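Local coordinates for protein KLLA0F12672p (Kluyveromyces lactis, PDB 4M3O) that probably acts as an RNA polymerase II C-terminal domain phosphatase in transcription regulation, this chain being its zinc-binding N-terminal domain, at residues E6-V11 and M49-R54; Y105-L108 and T113-H116. One frame throughout, in Å; residues are numbered along the deposited sequence.

Contact 1: residues E6-V11 and M49-R54; sequences EEIKEV and MKYISR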
loop_
_atom_site.group_PDB
_atom_site.type_symbol
_atom_site.label_atom_id
_atom_site.label_comp_id
_atom_site.label_asym_id
_atom_site.label_seq_id
_atom_site.Cartn_x
_atom_site.Cartn_y
_atom_site.Cartn_z
ATOM N N GLU A 6 -12.700 -6.393 0.342
ATOM C CA GLU A 6 -14.083 -6.179 -0.124
ATOM C C GLU A 6 -14.311 -4.739 -0.548
ATOM O O GLU A 6 -14.869 -4.434 -1.601
ATOM C CB GLU A 6 -15.073 -6.570 1.009
ATOM C CG GLU A 6 -15.265 -8.105 1.231
ATOM C CD GLU A 6 -13.992 -8.910 1.550
ATOM O OE1 GLU A 6 -13.189 -8.523 2.463
ATOM O OE2 GLU A 6 -13.790 -9.960 0.880
ATOM N N GLU A 7 -13.906 -3.850 0.320
ATOM C CA GLU A 7 -13.935 -2.408 0.049
ATOM C C GLU A 7 -13.130 -1.968 -1.188
ATOM O O GLU A 7 -13.596 -1.192 -2.023
ATOM C CB GLU A 7 -13.346 -1.727 1.273
ATOM C CG GLU A 7 -14.159 -0.593 1.816
ATOM C CD GLU A 7 -13.436 0.699 1.719
ATOM O OE1 GLU A 7 -13.201 1.160 0.584
ATOM O OE2 GLU A 7 -13.088 1.239 2.774
ATOM N N ILE A 8 -11.893 -2.442 -1.282
ATOM C CA ILE A 8 -11.050 -2.146 -2.463
ATOM C C ILE A 8 -11.764 -2.560 -3.748
ATOM O O ILE A 8 -11.828 -1.786 -4.701
ATOM C CB ILE A 8 -9.682 -2.812 -2.340
ATOM C CG1 ILE A 8 -8.901 -2.120 -1.197
ATOM C CG2 ILE A 8 -8.881 -2.714 -3.660
ATOM C CD1 ILE A 8 -7.824 -2.991 -0.628
ATOM N N LYS A 9 -12.374 -3.733 -3.749
ATOM C CA LYS A 9 -13.053 -4.253 -4.947
ATOM C C LYS A 9 -14.199 -3.347 -5.291
ATOM O O LYS A 9 -14.411 -3.009 -6.440
ATOM C CB LYS A 9 -13.536 -5.664 -4.698
ATOM C CG LYS A 9 -12.397 -6.667 -4.731
ATOM C CD LYS A 9 -12.873 -8.078 -4.407
ATOM C CE LYS A 9 -11.727 -9.078 -4.503
ATOM N NZ LYS A 9 -12.253 -10.471 -4.465
ATOM N N GLU A 10 -14.903 -2.896 -4.272
ATOM C CA GLU A 10 -16.041 -2.027 -4.485
ATOM C C GLU A 10 -15.691 -0.596 -4.894
ATOM O O GLU A 10 -16.351 -0.026 -5.774
ATOM C CB GLU A 10 -16.917 -2.010 -3.220
ATOM C CG GLU A 10 -18.028 -3.028 -3.240
ATOM C CD GLU A 10 -18.986 -2.752 -4.364
ATOM O OE1 GLU A 10 -19.508 -1.620 -4.439
ATOM O OE2 GLU A 10 -19.184 -3.668 -5.180
ATOM N N VAL A 11 -14.700 0.008 -4.247
ATOM C CA VAL A 11 -14.399 1.460 -4.477
ATOM C C VAL A 11 -13.246 1.690 -5.456
ATOM O O VAL A 11 -12.995 2.837 -5.849
ATOM C CB VAL A 11 -14.065 2.215 -3.145
ATOM C CG1 VAL A 11 -13.607 3.662 -3.372
ATOM C CG2 VAL A 11 -15.266 2.246 -2.243
ATOM N N MET A 49 -3.509 -6.606 3.414
ATOM C CA MET A 49 -2.136 -6.187 3.197
ATOM C C MET A 49 -1.479 -7.096 2.162
ATOM O O MET A 49 -0.822 -6.624 1.189
ATOM C CB MET A 49 -1.495 -6.221 4.572
ATOM C CG MET A 49 -0.302 -5.399 4.803
ATOM S SD MET A 49 -0.404 -3.652 4.370
ATOM C CE MET A 49 1.371 -3.541 4.447
ATOM N N LYS A 50 -1.751 -8.395 2.245
ATOM C CA LYS A 50 -1.206 -9.339 1.247
ATOM C C LYS A 50 -1.898 -9.188 -0.113
ATOM O O LYS A 50 -1.250 -9.323 -1.149
ATOM C CB LYS A 50 -1.343 -10.764 1.667
ATOM C CG LYS A 50 -0.598 -11.149 2.939
ATOM C CD LYS A 50 -1.245 -12.426 3.553
ATOM C CE LYS A 50 -0.590 -12.808 4.877
ATOM N NZ LYS A 50 0.643 -13.624 4.675
ATOM N N TYR A 51 -3.185 -8.876 -0.089
ATOM C CA TYR A 51 -3.925 -8.625 -1.336
ATOM C C TYR A 51 -3.406 -7.364 -2.092
ATOM O O TYR A 51 -3.260 -7.377 -3.293
ATOM C CB TYR A 51 -5.415 -8.478 -0.991
ATOM C CG TYR A 51 -6.297 -8.055 -2.113
ATOM C CD1 TYR A 51 -6.623 -8.938 -3.135
ATOM C CD2 TYR A 51 -6.809 -6.757 -2.166
ATOM C CE1 TYR A 51 -7.437 -8.543 -4.204
ATOM C CE2 TYR A 51 -7.656 -6.356 -3.201
ATOM C CZ TYR A 51 -7.965 -7.252 -4.218
ATOM O OH TYR A 51 -8.759 -6.803 -5.250
ATOM N N ILE A 52 -3.170 -6.280 -1.358
ATOM C CA ILE A 52 -2.637 -4.985 -1.894
ATOM C C ILE A 52 -1.444 -5.105 -2.814
ATOM O O ILE A 52 -1.286 -4.328 -3.738
ATOM C CB ILE A 52 -2.189 -4.084 -0.712
ATOM C CG1 ILE A 52 -3.359 -3.728 0.130
ATOM C CG2 ILE A 52 -1.648 -2.763 -1.163
ATOM C CD1 ILE A 52 -4.561 -3.494 -0.702
ATOM N N SER A 53 -0.550 -6.023 -2.452
ATOM C CA SER A 53 0.761 -6.104 -3.026
ATOM C C SER A 53 0.659 -6.266 -4.501
ATOM O O SER A 53 1.534 -5.801 -5.223
ATOM C CB SER A 53 1.602 -7.232 -2.366
ATOM O OG SER A 53 0.971 -8.520 -2.559
ATOM N N ARG A 54 -0.381 -6.976 -4.980
ATOM C CA ARG A 54 -0.529 -7.136 -6.425
ATOM C C ARG A 54 -0.688 -5.805 -7.164
ATOM O O ARG A 54 -0.334 -5.689 -8.335
ATOM C CB ARG A 54 -1.728 -8.020 -6.743
ATOM C CG ARG A 54 -3.078 -7.320 -6.629
ATOM C CD ARG A 54 -4.186 -8.393 -6.806
ATOM N NE ARG A 54 -4.048 -9.408 -5.755
ATOM C CZ ARG A 54 -4.782 -10.516 -5.645
ATOM N NH1 ARG A 54 -5.817 -10.762 -6.428
ATOM N NH2 ARG A 54 -4.531 -11.327 -4.644
#

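Contact 2: residues Y105-L108 and T113-H116; sequences YAYL and TKAH. With ZN (zinc ion), chain C.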
loop_
_atom_site.group_PDB
_atom_site.type_symbol
_atom_site.label_atom_id
_atom_site.label_comp_id
_atom_site.label_asym_id
_atom_site.label_seq_id
_atom_site.Cartn_x
_atom_site.Cartn_y
_atom_site.Cartn_z
ATOM N N TYR A 105 18.452 7.026 13.135
ATOM C CA TYR A 105 17.515 8.021 13.656
ATOM C C TYR A 105 16.378 8.304 12.651
ATOM O O TYR A 105 15.171 8.379 12.993
ATOM C CB TYR A 105 18.286 9.305 13.980
ATOM N N ALA A 106 16.804 8.457 11.394
ATOM C CA ALA A 106 16.014 9.000 10.317
ATOM C C ALA A 106 14.586 8.398 10.125
ATOM O O ALA A 106 13.637 9.126 9.801
ATOM C CB ALA A 106 16.836 8.905 9.018
ATOM N N TYR A 107 14.450 7.082 10.314
ATOM C CA TYR A 107 13.185 6.347 10.096
ATOM C C TYR A 107 12.012 6.839 10.965
ATOM O O TYR A 107 10.812 6.700 10.578
ATOM C CB TYR A 107 13.423 4.850 10.316
ATOM C CG TYR A 107 13.865 4.518 11.672
ATOM C CD1 TYR A 107 12.949 4.397 12.695
ATOM C CD2 TYR A 107 15.209 4.262 11.943
ATOM C CE1 TYR A 107 13.358 4.059 13.976
ATOM C CE2 TYR A 107 15.634 3.964 13.208
ATOM C CZ TYR A 107 14.707 3.864 14.228
ATOM O OH TYR A 107 15.116 3.559 15.513
ATOM N N LEU A 108 12.345 7.489 12.097
ATOM C CA LEU A 108 11.317 8.088 12.951
ATOM C C LEU A 108 10.559 9.253 12.287
ATOM O O LEU A 108 9.495 9.667 12.761
ATOM C CB LEU A 108 11.891 8.527 14.300
ATOM C CG LEU A 108 11.934 7.560 15.515
ATOM C CD1 LEU A 108 10.897 6.441 15.490
ATOM C CD2 LEU A 108 13.334 6.988 15.641
ATOM N N THR A 113 7.742 3.819 14.974
ATOM C CA THR A 113 8.735 2.993 15.734
ATOM C C THR A 113 9.761 2.326 14.818
ATOM O O THR A 113 9.571 2.283 13.590
ATOM C CB THR A 113 8.041 1.778 16.448
ATOM O OG1 THR A 113 7.285 1.006 15.478
ATOM C CG2 THR A 113 7.101 2.275 17.512
ATOM N N LYS A 114 10.811 1.742 15.383
ATOM C CA LYS A 114 11.776 1.055 14.530
ATOM C C LYS A 114 11.162 -0.264 13.950
ATOM O O LYS A 114 11.502 -0.742 12.837
ATOM C CB LYS A 114 13.024 0.731 15.336
ATOM C CG LYS A 114 14.193 0.235 14.508
ATOM C CD LYS A 114 14.931 -0.820 15.305
ATOM C CE LYS A 114 14.122 -2.120 15.366
ATOM N NZ LYS A 114 14.995 -3.258 15.735
ATOM N N ALA A 115 10.280 -0.830 14.732
ATOM C CA ALA A 115 9.606 -2.058 14.441
ATOM C C ALA A 115 8.800 -1.870 13.135
ATOM O O ALA A 115 8.924 -2.696 12.189
ATOM C CB ALA A 115 8.714 -2.436 15.631
ATOM N N HIS A 116 8.065 -0.761 13.054
ATOM C CA HIS A 116 7.254 -0.440 11.844
ATOM C C HIS A 116 8.108 -0.041 10.670
ATOM O O HIS A 116 7.786 -0.411 9.541
ATOM C CB HIS A 116 6.090 0.510 12.155
ATOM C CG HIS A 116 4.886 -0.207 12.685
ATOM N ND1 HIS A 116 3.687 0.404 12.941
ATOM C CD2 HIS A 116 4.681 -1.530 12.919
ATOM C CE1 HIS A 116 2.807 -0.493 13.361
ATOM N NE2 HIS A 116 3.388 -1.679 13.348
HETATM ZN ZN ZN C . 3.322 2.607 12.904
#

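Contact 1: residues E6-V11 and M49-R54
The Tyr51 ring receives Ile8 at its edge: CG2 of Ile8 lies near the ring plane, 3.9 Å from CE2 of Tyr51. Farther round, the Lys9 chain crosses the phenol end at a slant, its CG 3.7 Å from Tyr51 OH. A second flat group, the guanidinium of Arg54, turns one face to the same ring; CD1 of Tyr51 sits over the centre of the guanidinium, 3.4 Å from its plane. Tyr51 reaches helix 5-13 because its CG stands anti to the backbone N (chi1 173°), which also brings the ring onto Ile5 and Leu13. On the side of the ring nearer the backbone, CD1 of Ile8 meets CD1 of Ile52 at 3.3 Å, closer than normal for two methyls; the two side chains cross at about a right angle. No hydrogen bond joins the segments, so they hold by van der Waals contact. A serine in place of Tyr51 would probably leave Ile8 CG2 and the Lys9 methylenes facing a gap and the Arg54 guanidinium without the ring on that face. Leu37 of helix 24-40 also touches Ile8, and Tyr123 of helix 114-125 touches Ile52. The evidence fits helix-helix packing in the core of the Rtr1 N-terminal domain, away from the zinc.

Contact 2: residues Y105-L108 and T113-H116
Thr113, on whose backbone Tyr107 and Leu108 lean, offers OG1 to the backbone N of His116 at 3.1 Å, with an N-H...O angle of 159°. This is an N-cap: Thr113 stands just before helix 114-125 and its hydroxyl accepts an amide N-H of the first turn. The same turn presents His116, whose ND1 binds the zinc ion at 2.2 Å, while Cys74, Cys79 and Cys112 complete the four-ligand site of the Rtr1 zinc finger. On its other ring nitrogen, NE2, His116 is hydrogen-bonded to Glu154, which helps fix the rotation of the imidazole. Across the contact no hydrogen bond forms. Instead, the Tyr107 ring comes obliquely against the start of the helix, with CE1 3.4 Å from CA of Lys114. Its chi1 of 61° sets CG between the backbone N and the carbonyl carbon, from where the ring reaches Lys114 and meets Phe117 with nearly parallel planes. Leu108 touches more lightly, its CD1 4.1 Å from CA of Thr113. Beyond CA, CB and CG of Lys114 run by the phenol, CB lying 3.5 Å from Tyr107 OH, before the chain bends at chi2 and chi3 and NZ goes on to a weak hydrogen bond with Ala157 O.

In the fold
Contact 1 closes before contact 2 opens along the chain, and the two lie on opposite sides of the chain's centre, their own centres about 26 Å apart and their nearest atoms about 9 Å apart without touching. Contact 1 joins helix 5-13 to helix 46-52 in the buried helical part; contact 2 lies at the surface, where the loop after helix 58-70 meets the start of helix 114-125. That last helix spans the gap: its first turn carries the zinc ligand His116, while Tyr123, near its other end, hydrogen-bonds Met49 O through its OH. The zinc site and the helical core are thus linked by helix 114-125 and also by Tyr76, which touches Met49 and meets the ring of His116.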